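Local coordinates for vacuolar protein sorting-associated protein 54 (Mus musculus, PDB 3N1E) that probably acts, as a subunit of the GARP tethering complex, in retrograde transport from endosomes to the trans-Golgi network, represented here by its C-terminal domain, at residues 78-81 with 82-86; 110-113 with 114-118. All blocks are in the same frame, centred on the assembly; numbering follows the deposited sequence.

Interaction 1 (78-81 with 82-86); sequences QMLF and LRINA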
loop_
_atom_site.group_PDB
_atom_site.type_symbol
_atom_site.label_atom_id
_atom_site.label_comp_id
_atom_site.label_asym_id
_atom_site.label_seq_id
_atom_site.Cartn_x
_atom_site.Cartn_y
_atom_site.Cartn_z
ATOM N N GLN A 78 -9.843 0.567 -1.742
ATOM C CA GLN A 78 -9.368 1.238 -0.527
ATOM C C GLN A 78 -8.814 0.236 0.511
ATOM O O GLN A 78 -7.699 0.404 1.061
ATOM C CB GLN A 78 -10.524 2.067 0.056
ATOM C CG GLN A 78 -10.835 3.310 -0.753
ATOM C CD GLN A 78 -12.156 3.962 -0.347
ATOM O OE1 GLN A 78 -12.972 3.348 0.339
ATOM N NE2 GLN A 78 -12.380 5.167 -0.798
ATOM N N MET A 79 -9.566 -0.841 0.747
ATOM C CA MET A 79 -9.128 -1.874 1.709
ATOM C C MET A 79 -7.832 -2.550 1.257
ATOM O O MET A 79 -6.959 -2.842 2.093
ATOM C CB MET A 79 -10.228 -2.931 1.956
ATOM C CG MET A 79 -11.530 -2.433 2.551
ATOM S SD MET A 79 -11.395 -1.622 4.148
ATOM C CE MET A 79 -11.322 0.106 3.675
ATOM N N LEU A 80 -7.704 -2.799 -0.057
ATOM C CA LEU A 80 -6.504 -3.406 -0.609
ATOM C C LEU A 80 -5.302 -2.516 -0.331
ATOM O O LEU A 80 -4.261 -3.003 0.128
ATOM C CB LEU A 80 -6.653 -3.628 -2.113
ATOM C CG LEU A 80 -5.417 -4.033 -2.889
ATOM C CD1 LEU A 80 -4.881 -5.390 -2.443
ATOM C CD2 LEU A 80 -5.707 -4.019 -4.405
ATOM N N PHE A 81 -5.459 -1.226 -0.598
ATOM C CA PHE A 81 -4.354 -0.300 -0.389
ATOM C C PHE A 81 -3.994 -0.113 1.065
ATOM O O PHE A 81 -2.825 0.100 1.363
ATOM C CB PHE A 81 -4.543 1.033 -1.150
ATOM C CG PHE A 81 -4.027 0.961 -2.551
ATOM C CD1 PHE A 81 -2.710 1.347 -2.857
ATOM C CD2 PHE A 81 -4.822 0.428 -3.553
ATOM C CE1 PHE A 81 -2.214 1.234 -4.176
ATOM C CE2 PHE A 81 -4.338 0.305 -4.859
ATOM C CZ PHE A 81 -3.035 0.717 -5.170
ATOM N N LEU A 82 -4.969 -0.235 1.973
ATOM C CA LEU A 82 -4.627 -0.230 3.405
ATOM C C LEU A 82 -3.762 -1.429 3.792
ATOM O O LEU A 82 -2.837 -1.274 4.574
ATOM C CB LEU A 82 -5.879 -0.142 4.290
ATOM C CG LEU A 82 -6.545 1.221 4.173
ATOM C CD1 LEU A 82 -7.930 1.088 4.809
ATOM C CD2 LEU A 82 -5.742 2.361 4.883
ATOM N N ARG A 83 -4.035 -2.601 3.213
ATOM C CA ARG A 83 -3.213 -3.796 3.455
ATOM C C ARG A 83 -1.818 -3.681 2.851
ATOM O O ARG A 83 -0.821 -4.093 3.459
ATOM C CB ARG A 83 -3.901 -5.081 2.932
ATOM C CG ARG A 83 -5.243 -5.328 3.592
ATOM C CD ARG A 83 -5.834 -6.725 3.314
ATOM N NE ARG A 83 -6.685 -7.059 4.475
ATOM C CZ ARG A 83 -7.492 -8.112 4.576
ATOM N NH1 ARG A 83 -7.609 -8.983 3.573
ATOM N NH2 ARG A 83 -8.208 -8.282 5.688
ATOM N N ILE A 84 -1.755 -3.177 1.632
ATOM C CA ILE A 84 -0.477 -2.931 0.965
ATOM C C ILE A 84 0.326 -1.940 1.820
ATOM O O ILE A 84 1.500 -2.164 2.101
ATOM C CB ILE A 84 -0.672 -2.314 -0.452
ATOM C CG1 ILE A 84 -1.368 -3.284 -1.429
ATOM C CG2 ILE A 84 0.657 -1.831 -1.023
ATOM C CD1 ILE A 84 -0.906 -4.671 -1.412
ATOM N N ASN A 85 -0.315 -0.857 2.247
ATOM C CA ASN A 85 0.358 0.122 3.114
ATOM C C ASN A 85 0.887 -0.492 4.411
ATOM O O ASN A 85 1.962 -0.142 4.874
ATOM C CB ASN A 85 -0.579 1.307 3.422
ATOM C CG ASN A 85 0.074 2.388 4.237
ATOM O OD1 ASN A 85 -0.330 2.675 5.384
ATOM N ND2 ASN A 85 1.075 2.978 3.690
ATOM N N ALA A 86 0.124 -1.401 5.000
ATOM C CA ALA A 86 0.555 -2.040 6.239
ATOM C C ALA A 86 1.830 -2.851 5.997
ATOM O O ALA A 86 2.730 -2.834 6.816
ATOM C CB ALA A 86 -0.548 -2.937 6.777
#
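Met-79 and Leu-82 lie side by side on one flank of helix 74-98, pointing the same way, and meet through their ends: the methyl CE of Met-79 packs 3.7 Å from CD1 of Leu-82. Bends at chi2 (-59°) and chi3 (96°) bring CE round to the leucine. A second apolar pair runs along another side of the helix, where CD1 of Leu-80 and CD1 of Ile-84 come within 4.2 Å, a looser touch between two side chains that again run alongside each other. With CG opposite its backbone N (chi1 170°), Leu-80 leans toward the following turn; the methylene CG1 of Ile-84 lies 3.3 Å from the Leu-80 carbonyl O.

Beneath the side chains, four consecutive i to i+4 backbone hydrogen bonds link the successive turns. Leu-82 N donates to Gln-78 O, and Arg-83 N to Met-79 O over 3.1 Å. Ile-84 N bonds to Leu-80 O at 2.9 Å; Asn-85 N to Phe-81 O, at 2.8 Å, is the shortest.

The two apolar pairs face different surroundings. Leu-80 and Ile-84 are buried against Val-29 of helix 17-40, and Phe-81 and Ile-84 share Met-61 and Met-64 of helix 52-68. Leu-82 meets Leu-132 of the C-terminal segment, while Gln-78 NE2 is hydrogen-bonded to Gly-128 O. Met-79 and Arg-83 are exposed. The i to i+3 and i to i+4 contacts are those of an alpha-helix, and the buried Leu-80, Phe-81 and Ile-84 against the exposed Met-79 and Arg-83 make it amphipathic, one member of the helical bundle of the Vps54 C-terminal domain.

Interaction 2 (110-113 with 114-118); sequences GLVT and ADVAF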
loop_
_atom_site.group_PDB
_atom_site.type_symbol
_atom_site.label_atom_id
_atom_site.label_comp_id
_atom_site.label_asym_id
_atom_site.label_seq_id
_atom_site.Cartn_x
_atom_site.Cartn_y
_atom_site.Cartn_z
ATOM N N GLY A 110 15.250 13.391 8.478
ATOM C CA GLY A 110 14.653 14.331 7.508
ATOM C C GLY A 110 14.544 13.704 6.130
ATOM O O GLY A 110 13.546 13.857 5.426
ATOM N N LEU A 111 15.554 12.925 5.758
ATOM C CA LEU A 111 15.533 12.315 4.425
ATOM C C LEU A 111 14.470 11.247 4.333
ATOM O O LEU A 111 13.786 11.125 3.323
ATOM C CB LEU A 111 16.897 11.704 4.098
ATOM C CG LEU A 111 17.990 12.695 3.700
ATOM C CD1 LEU A 111 19.377 12.018 3.773
ATOM C CD2 LEU A 111 17.775 13.277 2.282
ATOM N N VAL A 112 14.317 10.463 5.399
ATOM C CA VAL A 112 13.266 9.464 5.393
ATOM C C VAL A 112 11.888 10.152 5.355
ATOM O O VAL A 112 11.021 9.754 4.592
ATOM C CB VAL A 112 13.393 8.537 6.592
ATOM C CG1 VAL A 112 12.224 7.556 6.618
ATOM C CG2 VAL A 112 14.729 7.790 6.515
ATOM N N THR A 113 11.715 11.189 6.176
ATOM C CA THR A 113 10.450 11.966 6.178
ATOM C C THR A 113 10.108 12.441 4.759
ATOM O O THR A 113 8.952 12.379 4.327
ATOM C CB THR A 113 10.528 13.110 7.159
ATOM O OG1 THR A 113 10.679 12.528 8.471
ATOM C CG2 THR A 113 9.228 13.976 7.127
ATOM N N ALA A 114 11.140 12.883 4.042
ATOM C CA ALA A 114 10.980 13.366 2.663
ATOM C C ALA A 114 10.570 12.224 1.696
ATOM O O ALA A 114 9.665 12.371 0.855
ATOM C CB ALA A 114 12.301 14.014 2.194
ATOM N N ASP A 115 11.266 11.099 1.806
ATOM C CA ASP A 115 10.966 9.937 0.939
ATOM C C ASP A 115 9.533 9.462 1.237
ATOM O O ASP A 115 8.764 9.160 0.328
ATOM C CB ASP A 115 12.018 8.843 1.187
ATOM C CG ASP A 115 12.771 8.408 -0.082
ATOM O OD1 ASP A 115 12.481 8.889 -1.202
ATOM O OD2 ASP A 115 13.681 7.548 0.081
ATOM N N VAL A 116 9.165 9.436 2.510
ATOM C CA VAL A 116 7.812 9.035 2.897
ATOM C C VAL A 116 6.781 10.035 2.384
ATOM O O VAL A 116 5.707 9.632 1.954
ATOM C CB VAL A 116 7.716 8.851 4.419
ATOM C CG1 VAL A 116 6.261 8.751 4.879
ATOM C CG2 VAL A 116 8.529 7.611 4.798
ATOM N N ALA A 117 7.112 11.320 2.390
ATOM C CA ALA A 117 6.196 12.315 1.784
ATOM C C ALA A 117 5.950 12.058 0.296
ATOM O O ALA A 117 4.838 12.270 -0.195
ATOM C CB ALA A 117 6.703 13.725 1.992
ATOM N N PHE A 118 6.982 11.628 -0.437
ATOM C CA PHE A 118 6.781 11.214 -1.840
ATOM C C PHE A 118 5.805 10.011 -1.940
ATOM O O PHE A 118 4.858 10.018 -2.721
ATOM C CB PHE A 118 8.125 10.920 -2.505
ATOM C CG PHE A 118 7.997 10.414 -3.910
ATOM C CD1 PHE A 118 7.751 11.309 -4.942
ATOM C CD2 PHE A 118 8.106 9.057 -4.192
ATOM C CE1 PHE A 118 7.616 10.859 -6.271
ATOM C CE2 PHE A 118 7.990 8.583 -5.533
ATOM C CZ PHE A 118 7.756 9.488 -6.555
#
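Val-112 and Val-116, one turn apart on helix 107-124, make the apolar contact of this stretch: CG1 of Val-112 stands 4.1 Å from CG2 of Val-116, the two side chains crossing at a slant. Val-112 swings CG1 away from its backbone N (chi1 176°), forward along the helix, whereas Val-116 keeps CG2 beside its own N, where the methyl also rests 3.3 Å from Val-112 O. That carbonyl accepts Val-116 N at 2.8 Å with an N-H...O angle of 167°, the straightest of four successive i to i+4 bonds. The others join Ala-114 N to Gly-110 O, Asp-115 N to Leu-111 O and Ala-117 N to Thr-113 O. The methyl CB of Ala-114 sits 3.4 Å from Leu-111 O, close over the preceding turn.

The two polar side chains have partners beyond the contact. Thr-113 OG1 is hydrogen-bonded to Asn-109 O one turn earlier and also to a bound glycerol, probably from the crystallisation liquor. Asp-115 is buried, and its OD2 is gripped by two hydroxyls, Ser-51 OG and Tyr-43 OH, an arrangement that would probably stabilise a charged carboxylate away from bulk solvent.

Further out, Val-112 packs on Leu-96 and Val-116 on Leu-92, both of helix 74-98, while Asp-115 touches Phe-54 and Phe-118 touches Cys-58 on helix 52-68. Helix 107-124 thus lies against two helices of this all-helical domain, and Asp-115 ties it to the connection between helices 17-40 and 52-68.

How the interactions relate
Interactions 1 and 2 come in series along the chain, on the consecutive helices 74-98 and 107-124. Their centres are about 20 Å apart and their nearest atoms about 8 Å, so the two stretches do not touch. Interaction 1 lies near the middle of the domain, its centre about 5 Å from that of the chain; the centre of interaction 2 is farther out, at about 16 Å. The helices nevertheless meet: the valines of 110-118 reach a later part of helix 74-98, beyond residues 78-86. Helix 52-68 is packed against both stretches, and Met-136, near the C-terminus, touches Asn-85 and Val-116. Both stretches therefore belong to one helical bundle at the C-terminal end of Vps54.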